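Local coordinates for SusD-like carbohydrate binding protein BF1063 (Bacteroides fragilis NCTC 9343, PDB 3I4G), which probably binds carbohydrate at the outer membrane as a member of the SusD family, at residues 237-242 with 249-254; 46-51 with 382-387; 255-258 with 263-266. One frame throughout, in Å; residues are numbered along the deposited sequence. Where two conformers were deposited one is given.

How the interactions relate
From the N terminus the chain first meets 46-51, the turn leading into helix 50-54, whose partner 382-387 comes over 300 residues later. Interaction 2 therefore closes a very long loop, and the other two are nested in it. Interaction 1 (237-242 with 249-254) closes a short loop ahead of strand 254-257; interaction 3 (255-258 with 263-266) follows in series, closing the turn before helix 266-270. Strand 380-386 joins all three: it runs antiparallel to 254-257, pairs through T382 N to I255 O and V384 N to F253 O, both probable hydrogen bonds, and sends R386 to E250. Y50 packs against 264-266, so interactions 2 and 3 also touch directly.

Interaction 1 (237-242 with 249-254); sequences QELFYP and KENIFY
L239 and N251 are the closest backbone pair here, with 7.0 Å between their CA atoms. Residues 237-239 form a single 3-10 turn, held by F240 N to Q237 O at 3.1 Å, whereas 249-254 holds only the short strand 251-252 and turns a corner at F253. There the pairing of I252 and F253 with I385 of strand 380-386 is irregular, a classic beta bulge. The two backbones are too far apart to pair, so side chains bridge them. N251 reaches over with its amide: ND2 donates to L239 O at 2.8 Å, in the carbonyl plane and on a lone pair, but with a bent N-H...O angle of 144°. Its CG lies beside the backbone N (chi1 -71°), and from there the amide is carried across to L239 O. ND2 also bonds G245 O, so one amide group ties the 3-10 turn, at L239 O, and the intervening loop, at G245 O, to the strand. N251 OD1 has no hydrogen-bond partner in the model; L239 CD2 lies 3.8 Å from N251 OD1, and the aliphatic part of R386 packs there too. L239 crosses E250 at about a right angle, its two methyls against the carboxylate: CD2 is 3.7 Å from E250 OE1 and CD1 3.8 Å from E250 OE2. The glutamate's oxygens go to salt bridges, OE1 with R420 and OE2 with R386, and OE1 also accepts from N233 N. R420 and R386 probably keep E250 ionised despite its burial, while L239 covers part of the carboxylate and may strengthen the ion pairs.

Interaction 2 (46-51 with 382-387); sequences DWWSYH and TPVIRY
W48 O and T382 OG1 are joined through one water, which donates to W48 O at 2.7 Å and lies 2.8 Å from T382 OG1; the two oxygens themselves are 4.4 Å apart. W48 belongs to a type I beta turn from D46 to S49, just ahead of helix 50-54, while T382 lies on strand 380-386, which is broken near V384 and I385. The turn closes through S49 N to D46 O, and S49 then serves as N-cap of the helix. In one of two D46 conformers, its OD2 also accepts from W48 N, making an Asx turn; the carboxylate is met from above its plane.

The apolar half of the contact is V384 against the W48 indole, the two side chains crossing at about a right angle. V384 CG2 sits over the five-membered ring, 4.1 Å from its centroid and 21° off the normal, a CH-pi contact. With CG1 anti to the backbone N (chi1 178°), the valine presents both methyls to the same side of the indole plane. F253 adds an edge-to-face contact with the W48 ring, and L128 and T131 of helix 116-139 and F203 of helix 197-211 pack around it, so this tryptophan joins the two-stranded sheet to the helices of the SusD fold. W48 NE1 bonds Y135 OH, which helps fix the rotation of the indole, and V384 CG1 packs 3.5 Å from W48 NE1.

Interaction 3 (255-258 with 263-266); sequences IQYL and GTGL
Y257 and T264 carry most of the side-chain contact, where the end of strand 254-257 meets the turn that starts helix 266-270. T264 forms an ST turn, its OG1 accepting from the backbone two residues on, and G265 between them occupies the N-cap position. The two segments come closest at Y257 and G263, whose CA atoms are 5.0 Å apart, and the short connection between them folds the chain back on itself.

T264 lies over one face of the Y257 ring, led by CB rather than by a methyl: CB is 3.8 Å from the ring centroid and 18° off the normal, a CH-pi contact shifted toward the rim. T264 CB comes within 3.7 Å of Y257 CG and equally near Y257 CD2, so the side nearest the tyrosine's own CB carries the load. G263 C meets the ring obliquely, near CD2. The tyrosine has CG anti to its carbonyl carbon and its ring plane perpendicular to the CA-CB-CG plane, which turns that face to the threonine; the side chains cross at about a right angle. On the threonine, CG2 falls between backbone N and carbonyl carbon, with its closest approach to Y257 at the CB atom.

Neighbours place the turn further: G263 N bonds D38 OD1, T264 pairs by its backbone with A378, and Y257 packs on T382 and L36. Y50 of helix 50-54 packs on T264 and L266. The hydroxyl of T264 is anti to the threonine's own N (chi1 177°), beside the carbonyl carbon, which brings it into line to accept from L266 N, T264 OG1 to L266 N being 2.9 Å at a nearly straight 165°.

Interaction 1 (237-242 with 249-254)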
loop_
_atom_site.group_PDB
_atom_site.type_symbol
_atom_site.label_atom_id
_atom_site.label_comp_id
_atom_site.label_asym_id
_atom_site.label_seq_id
_atom_site.Cartn_x
_atom_site.Cartn_y
_atom_site.Cartn_z
ATOM N N GLN A 237 14.564 -6.050 4.053
ATOM C CA GLN A 237 14.864 -4.831 3.274
ATOM C C GLN A 237 14.906 -5.071 1.776
ATOM O O GLN A 237 14.431 -4.248 0.980
ATOM C CB GLN A 237 16.186 -4.203 3.714
ATOM C CG GLN A 237 16.181 -3.654 5.119
ATOM C CD GLN A 237 17.471 -2.981 5.440
ATOM O OE1 GLN A 237 18.460 -3.657 5.782
ATOM N NE2 GLN A 237 17.480 -1.654 5.415
ATOM N N GLU A 238 15.465 -6.214 1.395
ATOM C CA GLU A 238 15.680 -6.550 -0.005
ATOM C C GLU A 238 14.420 -6.859 -0.763
ATOM O O GLU A 238 14.443 -6.867 -1.989
ATOM C CB GLU A 238 16.710 -7.718 -0.125
ATOM C CG GLU A 238 18.130 -7.190 0.128
ATOM C CD GLU A 238 19.197 -8.260 0.165
ATOM O OE1 GLU A 238 18.890 -9.438 0.001
ATOM O OE2 GLU A 238 20.388 -7.883 0.356
ATOM N N LEU A 239 13.311 -7.055 -0.070
ATOM C CA LEU A 239 12.011 -7.164 -0.734
ATOM C C LEU A 239 11.636 -5.912 -1.490
ATOM O O LEU A 239 10.837 -5.996 -2.417
ATOM C CB LEU A 239 10.914 -7.417 0.297
ATOM C CG LEU A 239 10.972 -8.740 1.047
ATOM C CD1 LEU A 239 9.978 -8.700 2.210
ATOM C CD2 LEU A 239 10.725 -9.919 0.096
ATOM N N PHE A 240 12.222 -4.779 -1.113
ATOM C CA PHE A 240 11.781 -3.477 -1.603
ATOM C C PHE A 240 12.810 -2.782 -2.421
ATOM O O PHE A 240 12.686 -1.572 -2.669
ATOM C CB PHE A 240 11.352 -2.622 -0.398
ATOM C CG PHE A 240 10.447 -3.378 0.557
ATOM C CD1 PHE A 240 9.118 -3.555 0.274
ATOM C CD2 PHE A 240 10.933 -3.893 1.733
ATOM C CE1 PHE A 240 8.303 -4.255 1.101
ATOM C CE2 PHE A 240 10.098 -4.591 2.610
ATOM C CZ PHE A 240 8.775 -4.779 2.284
ATOM N N TYR A 241 13.822 -3.516 -2.891
ATOM C CA TYR A 241 14.938 -2.943 -3.646
ATOM C C TYR A 241 14.924 -3.425 -5.090
ATOM O O TYR A 241 14.564 -4.577 -5.337
ATOM C CB TYR A 241 16.278 -3.333 -3.040
ATOM C CG TYR A 241 16.610 -2.869 -1.662
ATOM C CD1 TYR A 241 15.969 -1.810 -1.028
ATOM C CD2 TYR A 241 17.665 -3.472 -1.009
ATOM C CE1 TYR A 241 16.358 -1.394 0.254
ATOM C CE2 TYR A 241 18.070 -3.068 0.220
ATOM C CZ TYR A 241 17.418 -2.018 0.840
ATOM O OH TYR A 241 17.865 -1.618 2.095
ATOM N N PRO A 242 15.314 -2.582 -6.036
ATOM C CA PRO A 242 15.317 -3.030 -7.420
ATOM C C PRO A 242 16.269 -4.207 -7.722
ATOM O O PRO A 242 15.920 -5.072 -8.544
ATOM C CB PRO A 242 15.720 -1.761 -8.203
ATOM C CG PRO A 242 16.170 -0.786 -7.272
ATOM C CD PRO A 242 15.620 -1.152 -5.923
ATOM N N LYS A 249 11.097 -15.437 -3.629
ATOM C CA LYS A 249 9.841 -16.199 -3.767
ATOM C C LYS A 249 8.713 -15.594 -2.944
ATOM O O LYS A 249 7.668 -16.225 -2.748
ATOM C CB LYS A 249 10.090 -17.656 -3.374
ATOM C CG LYS A 249 11.022 -18.344 -4.382
ATOM C CD LYS A 249 11.188 -19.805 -4.116
ATOM C CE LYS A 249 11.919 -20.453 -5.264
ATOM N NZ LYS A 249 11.974 -21.914 -5.004
ATOM N N GLU A 250 8.920 -14.366 -2.446
ATOM C CA GLU A 250 7.913 -13.715 -1.595
ATOM C C GLU A 250 7.057 -12.693 -2.346
ATOM O O GLU A 250 5.842 -12.607 -2.119
ATOM C CB GLU A 250 8.576 -13.033 -0.404
ATOM C CG GLU A 250 7.608 -12.214 0.452
ATOM C CD GLU A 250 8.052 -11.986 1.864
ATOM O OE1 GLU A 250 9.118 -12.488 2.263
ATOM O OE2 GLU A 250 7.275 -11.303 2.582
ATOM N N ASN A 251 7.669 -11.929 -3.237
ATOM C CA ASN A 251 6.969 -10.867 -3.960
ATOM C C ASN A 251 6.187 -11.493 -5.121
ATOM O O ASN A 251 6.728 -11.809 -6.157
ATOM C CB ASN A 251 7.940 -9.788 -4.439
ATOM C CG ASN A 251 8.497 -8.949 -3.303
ATOM O OD1 ASN A 251 7.915 -8.898 -2.208
ATOM N ND2 ASN A 251 9.643 -8.310 -3.546
ATOM N N ILE A 252 4.897 -11.664 -4.895
ATOM C CA ILE A 252 3.986 -12.348 -5.820
ATOM C C ILE A 252 3.580 -11.439 -6.961
ATOM O O ILE A 252 3.588 -11.858 -8.114
ATOM C CB ILE A 252 2.771 -12.864 -5.050
ATOM C CG1 ILE A 252 3.191 -14.039 -4.162
ATOM C CG2 ILE A 252 1.645 -13.316 -6.005
ATOM C CD1 ILE A 252 2.182 -14.434 -3.068
ATOM N N PHE A 253 3.201 -10.208 -6.633
ATOM C CA PHE A 253 2.797 -9.201 -7.627
ATOM C C PHE A 253 3.471 -7.901 -7.230
ATOM O O PHE A 253 3.449 -7.528 -6.062
ATOM C CB PHE A 253 1.265 -9.077 -7.737
ATOM C CG PHE A 253 0.813 -8.215 -8.891
ATOM C CD1 PHE A 253 0.990 -8.626 -10.192
ATOM C CD2 PHE A 253 0.208 -6.990 -8.674
ATOM C CE1 PHE A 253 0.647 -7.797 -11.250
ATOM C CE2 PHE A 253 -0.161 -6.179 -9.753
ATOM C CZ PHE A 253 0.068 -6.578 -11.020
ATOM N N TYR A 254 4.024 -7.183 -8.190
ATOM C CA TYR A 254 4.815 -5.989 -7.921
ATOM C C TYR A 254 4.870 -5.101 -9.128
ATOM O O TYR A 254 4.528 -5.520 -10.265
ATOM C CB TYR A 254 6.239 -6.405 -7.507
ATOM C CG TYR A 254 6.885 -7.400 -8.427
ATOM C CD1 TYR A 254 7.445 -6.988 -9.645
ATOM C CD2 TYR A 254 6.937 -8.756 -8.099
ATOM C CE1 TYR A 254 8.048 -7.942 -10.502
ATOM C CE2 TYR A 254 7.533 -9.671 -8.926
ATOM C CZ TYR A 254 8.088 -9.270 -10.111
ATOM O OH TYR A 254 8.675 -10.218 -10.952
#

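Interaction 2 (46-51 with 382-387)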
loop_
_atom_site.group_PDB
_atom_site.type_symbol
_atom_site.label_atom_id
_atom_site.label_comp_id
_atom_site.label_asym_id
_atom_site.label_seq_id
_atom_site.Cartn_x
_atom_site.Cartn_y
_atom_site.Cartn_z
ATOM N N ASP A 46 -2.262 5.616 -10.653
ATOM C CA ASP A 46 -2.790 4.262 -10.585
ATOM C C ASP A 46 -2.894 3.855 -9.141
ATOM O O ASP A 46 -2.195 4.415 -8.316
ATOM C CB ASP A 46 -1.858 3.267 -11.267
ATOM C CG ASP A 46 -2.512 1.937 -11.451
ATOM O OD1 ASP A 46 -3.496 1.924 -12.216
ATOM O OD2 ASP A 46 -2.098 0.933 -10.829
ATOM N N TRP A 47 -3.730 2.865 -8.822
ATOM C CA TRP A 47 -3.752 2.326 -7.482
ATOM C C TRP A 47 -2.386 1.792 -7.062
ATOM O O TRP A 47 -2.135 1.660 -5.858
ATOM C CB TRP A 47 -4.773 1.179 -7.385
ATOM C CG TRP A 47 -6.168 1.643 -7.709
ATOM C CD1 TRP A 47 -6.848 1.447 -8.874
ATOM C CD2 TRP A 47 -7.015 2.453 -6.884
ATOM N NE1 TRP A 47 -8.085 2.073 -8.811
ATOM C CE2 TRP A 47 -8.205 2.677 -7.590
ATOM C CE3 TRP A 47 -6.911 2.935 -5.574
ATOM C CZ2 TRP A 47 -9.254 3.404 -7.051
ATOM C CZ3 TRP A 47 -7.987 3.635 -5.037
ATOM C CH2 TRP A 47 -9.116 3.876 -5.784
ATOM N N TRP A 48 -1.511 1.465 -8.012
ATOM C CA TRP A 48 -0.209 0.887 -7.703
ATOM C C TRP A 48 0.955 1.830 -7.940
ATOM O O TRP A 48 2.089 1.421 -7.779
ATOM C CB TRP A 48 0.023 -0.391 -8.507
ATOM C CG TRP A 48 -1.045 -1.420 -8.273
ATOM C CD1 TRP A 48 -1.679 -1.685 -7.101
ATOM C CD2 TRP A 48 -1.602 -2.339 -9.237
ATOM N NE1 TRP A 48 -2.578 -2.700 -7.270
ATOM C CE2 TRP A 48 -2.564 -3.106 -8.572
ATOM C CE3 TRP A 48 -1.395 -2.555 -10.586
ATOM C CZ2 TRP A 48 -3.310 -4.074 -9.209
ATOM C CZ3 TRP A 48 -2.135 -3.516 -11.224
ATOM C CH2 TRP A 48 -3.097 -4.250 -10.553
ATOM N N SER A 49 0.693 3.072 -8.342
ATOM C CA SER A 49 1.772 4.042 -8.527
ATOM C C SER A 49 2.295 4.482 -7.160
ATOM O O SER A 49 1.690 4.187 -6.114
ATOM C CB SER A 49 1.319 5.247 -9.338
ATOM O OG SER A 49 0.514 6.149 -8.583
ATOM N N TYR A 50 3.420 5.165 -7.113
ATOM C CA TYR A 50 3.961 5.469 -5.774
ATOM C C TYR A 50 3.034 6.390 -4.994
ATOM O O TYR A 50 2.892 6.237 -3.784
ATOM C CB TYR A 50 5.425 5.964 -5.806
ATOM C CG TYR A 50 5.725 7.353 -6.285
ATOM C CD1 TYR A 50 5.482 8.438 -5.466
ATOM C CD2 TYR A 50 6.280 7.606 -7.522
ATOM C CE1 TYR A 50 5.794 9.701 -5.857
ATOM C CE2 TYR A 50 6.578 8.902 -7.912
ATOM C CZ TYR A 50 6.348 9.923 -7.090
ATOM O OH TYR A 50 6.671 11.194 -7.539
ATOM N N HIS A 51 2.441 7.376 -5.646
ATOM C CA HIS A 51 1.497 8.252 -4.963
ATOM C C HIS A 51 0.151 7.556 -4.777
ATOM O O HIS A 51 -0.557 7.808 -3.782
ATOM C CB HIS A 51 1.334 9.575 -5.716
ATOM C CG HIS A 51 0.728 10.698 -4.920
ATOM N ND1 HIS A 51 -0.363 10.568 -4.092
ATOM C CD2 HIS A 51 1.047 12.003 -4.914
ATOM C CE1 HIS A 51 -0.669 11.755 -3.584
ATOM N NE2 HIS A 51 0.175 12.648 -4.072
ATOM N N THR A 382 8.343 -1.971 -6.200
ATOM C CA THR A 382 7.344 -1.783 -5.136
ATOM C C THR A 382 6.367 -2.947 -5.139
ATOM O O THR A 382 5.484 -3.041 -6.025
ATOM C CB THR A 382 6.616 -0.451 -5.278
ATOM O OG1 THR A 382 5.893 -0.437 -6.508
ATOM C CG2 THR A 382 7.611 0.698 -5.262
ATOM N N PRO A 383 6.496 -3.869 -4.173
ATOM C CA PRO A 383 5.536 -4.963 -4.101
ATOM C C PRO A 383 4.100 -4.523 -3.861
ATOM O O PRO A 383 3.855 -3.545 -3.130
ATOM C CB PRO A 383 6.034 -5.766 -2.897
ATOM C CG PRO A 383 7.519 -5.470 -2.867
ATOM C CD PRO A 383 7.578 -4.036 -3.176
ATOM N N VAL A 384 3.178 -5.259 -4.489
ATOM C CA VAL A 384 1.746 -5.075 -4.327
ATOM C C VAL A 384 1.183 -6.204 -3.471
ATOM O O VAL A 384 0.364 -5.983 -2.581
ATOM C CB VAL A 384 1.069 -5.003 -5.702
ATOM C CG1 VAL A 384 -0.418 -4.857 -5.523
ATOM C CG2 VAL A 384 1.602 -3.814 -6.504
ATOM N N ILE A 385 1.604 -7.440 -3.726
ATOM C CA ILE A 385 1.218 -8.603 -2.941
ATOM C C ILE A 385 2.475 -9.360 -2.545
ATOM O O ILE A 385 3.230 -9.833 -3.399
ATOM C CB ILE A 385 0.304 -9.585 -3.711
ATOM C CG1 ILE A 385 -0.991 -8.915 -4.199
ATOM C CG2 ILE A 385 -0.010 -10.839 -2.868
ATOM C CD1 ILE A 385 -1.971 -8.427 -3.113
ATOM N N ARG A 386 2.691 -9.460 -1.244
ATOM C CA ARG A 386 3.780 -10.241 -0.653
ATOM C C ARG A 386 3.219 -11.477 0.035
ATOM O O ARG A 386 2.136 -11.464 0.636
ATOM C CB ARG A 386 4.594 -9.401 0.350
ATOM C CG ARG A 386 5.235 -8.210 -0.253
ATOM C CD ARG A 386 6.350 -7.596 0.572
ATOM N NE ARG A 386 5.994 -6.941 1.831
ATOM C CZ ARG A 386 6.201 -7.432 3.061
ATOM N NH1 ARG A 386 6.572 -8.699 3.293
ATOM N NH2 ARG A 386 5.973 -6.648 4.098
ATOM N N TYR A 387 4.022 -12.542 0.008
ATOM C CA TYR A 387 3.598 -13.778 0.695
ATOM C C TYR A 387 3.363 -13.539 2.199
ATOM O O TYR A 387 2.536 -14.187 2.797
ATOM C CB TYR A 387 4.605 -14.901 0.467
ATOM C CG TYR A 387 4.155 -16.302 0.853
ATOM C CD1 TYR A 387 3.001 -16.840 0.336
ATOM C CD2 TYR A 387 4.928 -17.084 1.706
ATOM C CE1 TYR A 387 2.627 -18.129 0.647
ATOM C CE2 TYR A 387 4.554 -18.362 2.022
ATOM C CZ TYR A 387 3.416 -18.868 1.490
ATOM O OH TYR A 387 3.045 -20.184 1.772
HETATM O O HOH W 1 4.670 1.968 -7.164
#

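Interaction 3 (255-258 with 263-266)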
loop_
_atom_site.group_PDB
_atom_site.type_symbol
_atom_site.label_atom_id
_atom_site.label_comp_id
_atom_site.label_asym_id
_atom_site.label_seq_id
_atom_site.Cartn_x
_atom_site.Cartn_y
_atom_site.Cartn_z
ATOM N N ILE A 255 5.324 -3.864 -8.916
ATOM C CA ILE A 255 5.599 -2.921 -9.990
ATOM C C ILE A 255 7.106 -2.716 -10.065
ATOM O O ILE A 255 7.728 -2.305 -9.077
ATOM C CB ILE A 255 4.911 -1.560 -9.769
ATOM C CG1 ILE A 255 3.436 -1.681 -9.375
ATOM C CG2 ILE A 255 5.098 -0.734 -11.027
ATOM C CD1 ILE A 255 2.557 -2.499 -10.368
ATOM N N GLN A 256 7.695 -3.047 -11.218
ATOM C CA GLN A 256 9.099 -2.850 -11.450
ATOM C C GLN A 256 9.286 -1.592 -12.294
ATOM O O GLN A 256 8.665 -1.470 -13.344
ATOM C CB GLN A 256 9.718 -4.052 -12.167
ATOM C CG GLN A 256 11.166 -3.844 -12.523
ATOM C CD GLN A 256 11.774 -5.067 -13.097
ATOM O OE1 GLN A 256 11.432 -5.471 -14.226
ATOM N NE2 GLN A 256 12.699 -5.644 -12.382
ATOM N N TYR A 257 10.161 -0.695 -11.859
ATOM C CA TYR A 257 10.543 0.515 -12.564
ATOM C C TYR A 257 11.967 0.346 -13.067
ATOM O O TYR A 257 12.856 0.008 -12.305
ATOM C CB TYR A 257 10.437 1.697 -11.621
ATOM C CG TYR A 257 9.064 1.958 -11.073
ATOM C CD1 TYR A 257 8.630 1.374 -9.908
ATOM C CD2 TYR A 257 8.212 2.861 -11.699
ATOM C CE1 TYR A 257 7.371 1.618 -9.400
ATOM C CE2 TYR A 257 6.951 3.117 -11.214
ATOM C CZ TYR A 257 6.543 2.499 -10.074
ATOM O OH TYR A 257 5.299 2.790 -9.569
ATOM N N LEU A 258 12.168 0.597 -14.354
ATOM C CA LEU A 258 13.465 0.524 -15.027
ATOM C C LEU A 258 13.808 1.912 -15.485
ATOM O O LEU A 258 13.034 2.564 -16.207
ATOM C CB LEU A 258 13.427 -0.437 -16.201
ATOM C CG LEU A 258 13.108 -1.899 -15.894
ATOM C CD1 LEU A 258 13.135 -2.677 -17.204
ATOM C CD2 LEU A 258 14.066 -2.538 -14.909
ATOM N N GLY A 263 10.921 5.204 -15.223
ATOM C CA GLY A 263 11.622 5.248 -13.951
ATOM C C GLY A 263 10.690 5.781 -12.890
ATOM O O GLY A 263 9.694 6.429 -13.175
ATOM N N THR A 264 10.995 5.495 -11.648
ATOM C CA THR A 264 10.205 6.036 -10.544
ATOM C C THR A 264 10.759 7.371 -10.039
ATOM O O THR A 264 11.962 7.587 -10.008
ATOM C CB THR A 264 10.075 5.058 -9.355
ATOM O OG1 THR A 264 9.334 5.740 -8.329
ATOM C CG2 THR A 264 11.453 4.583 -8.787
ATOM N N GLY A 265 9.855 8.294 -9.739
ATOM C CA GLY A 265 10.224 9.542 -9.099
ATOM C C GLY A 265 10.129 9.489 -7.580
ATOM O O GLY A 265 10.278 10.538 -6.930
ATOM N N LEU A 266 9.891 8.314 -7.006
ATOM C CA LEU A 266 9.757 8.194 -5.567
ATOM C C LEU A 266 10.984 8.754 -4.845
ATOM O O LEU A 266 10.831 9.440 -3.840
ATOM C CB LEU A 266 9.480 6.738 -5.127
ATOM C CG LEU A 266 9.333 6.523 -3.630
ATOM C CD1 LEU A 266 8.161 7.348 -3.018
ATOM C CD2 LEU A 266 9.180 5.028 -3.362
#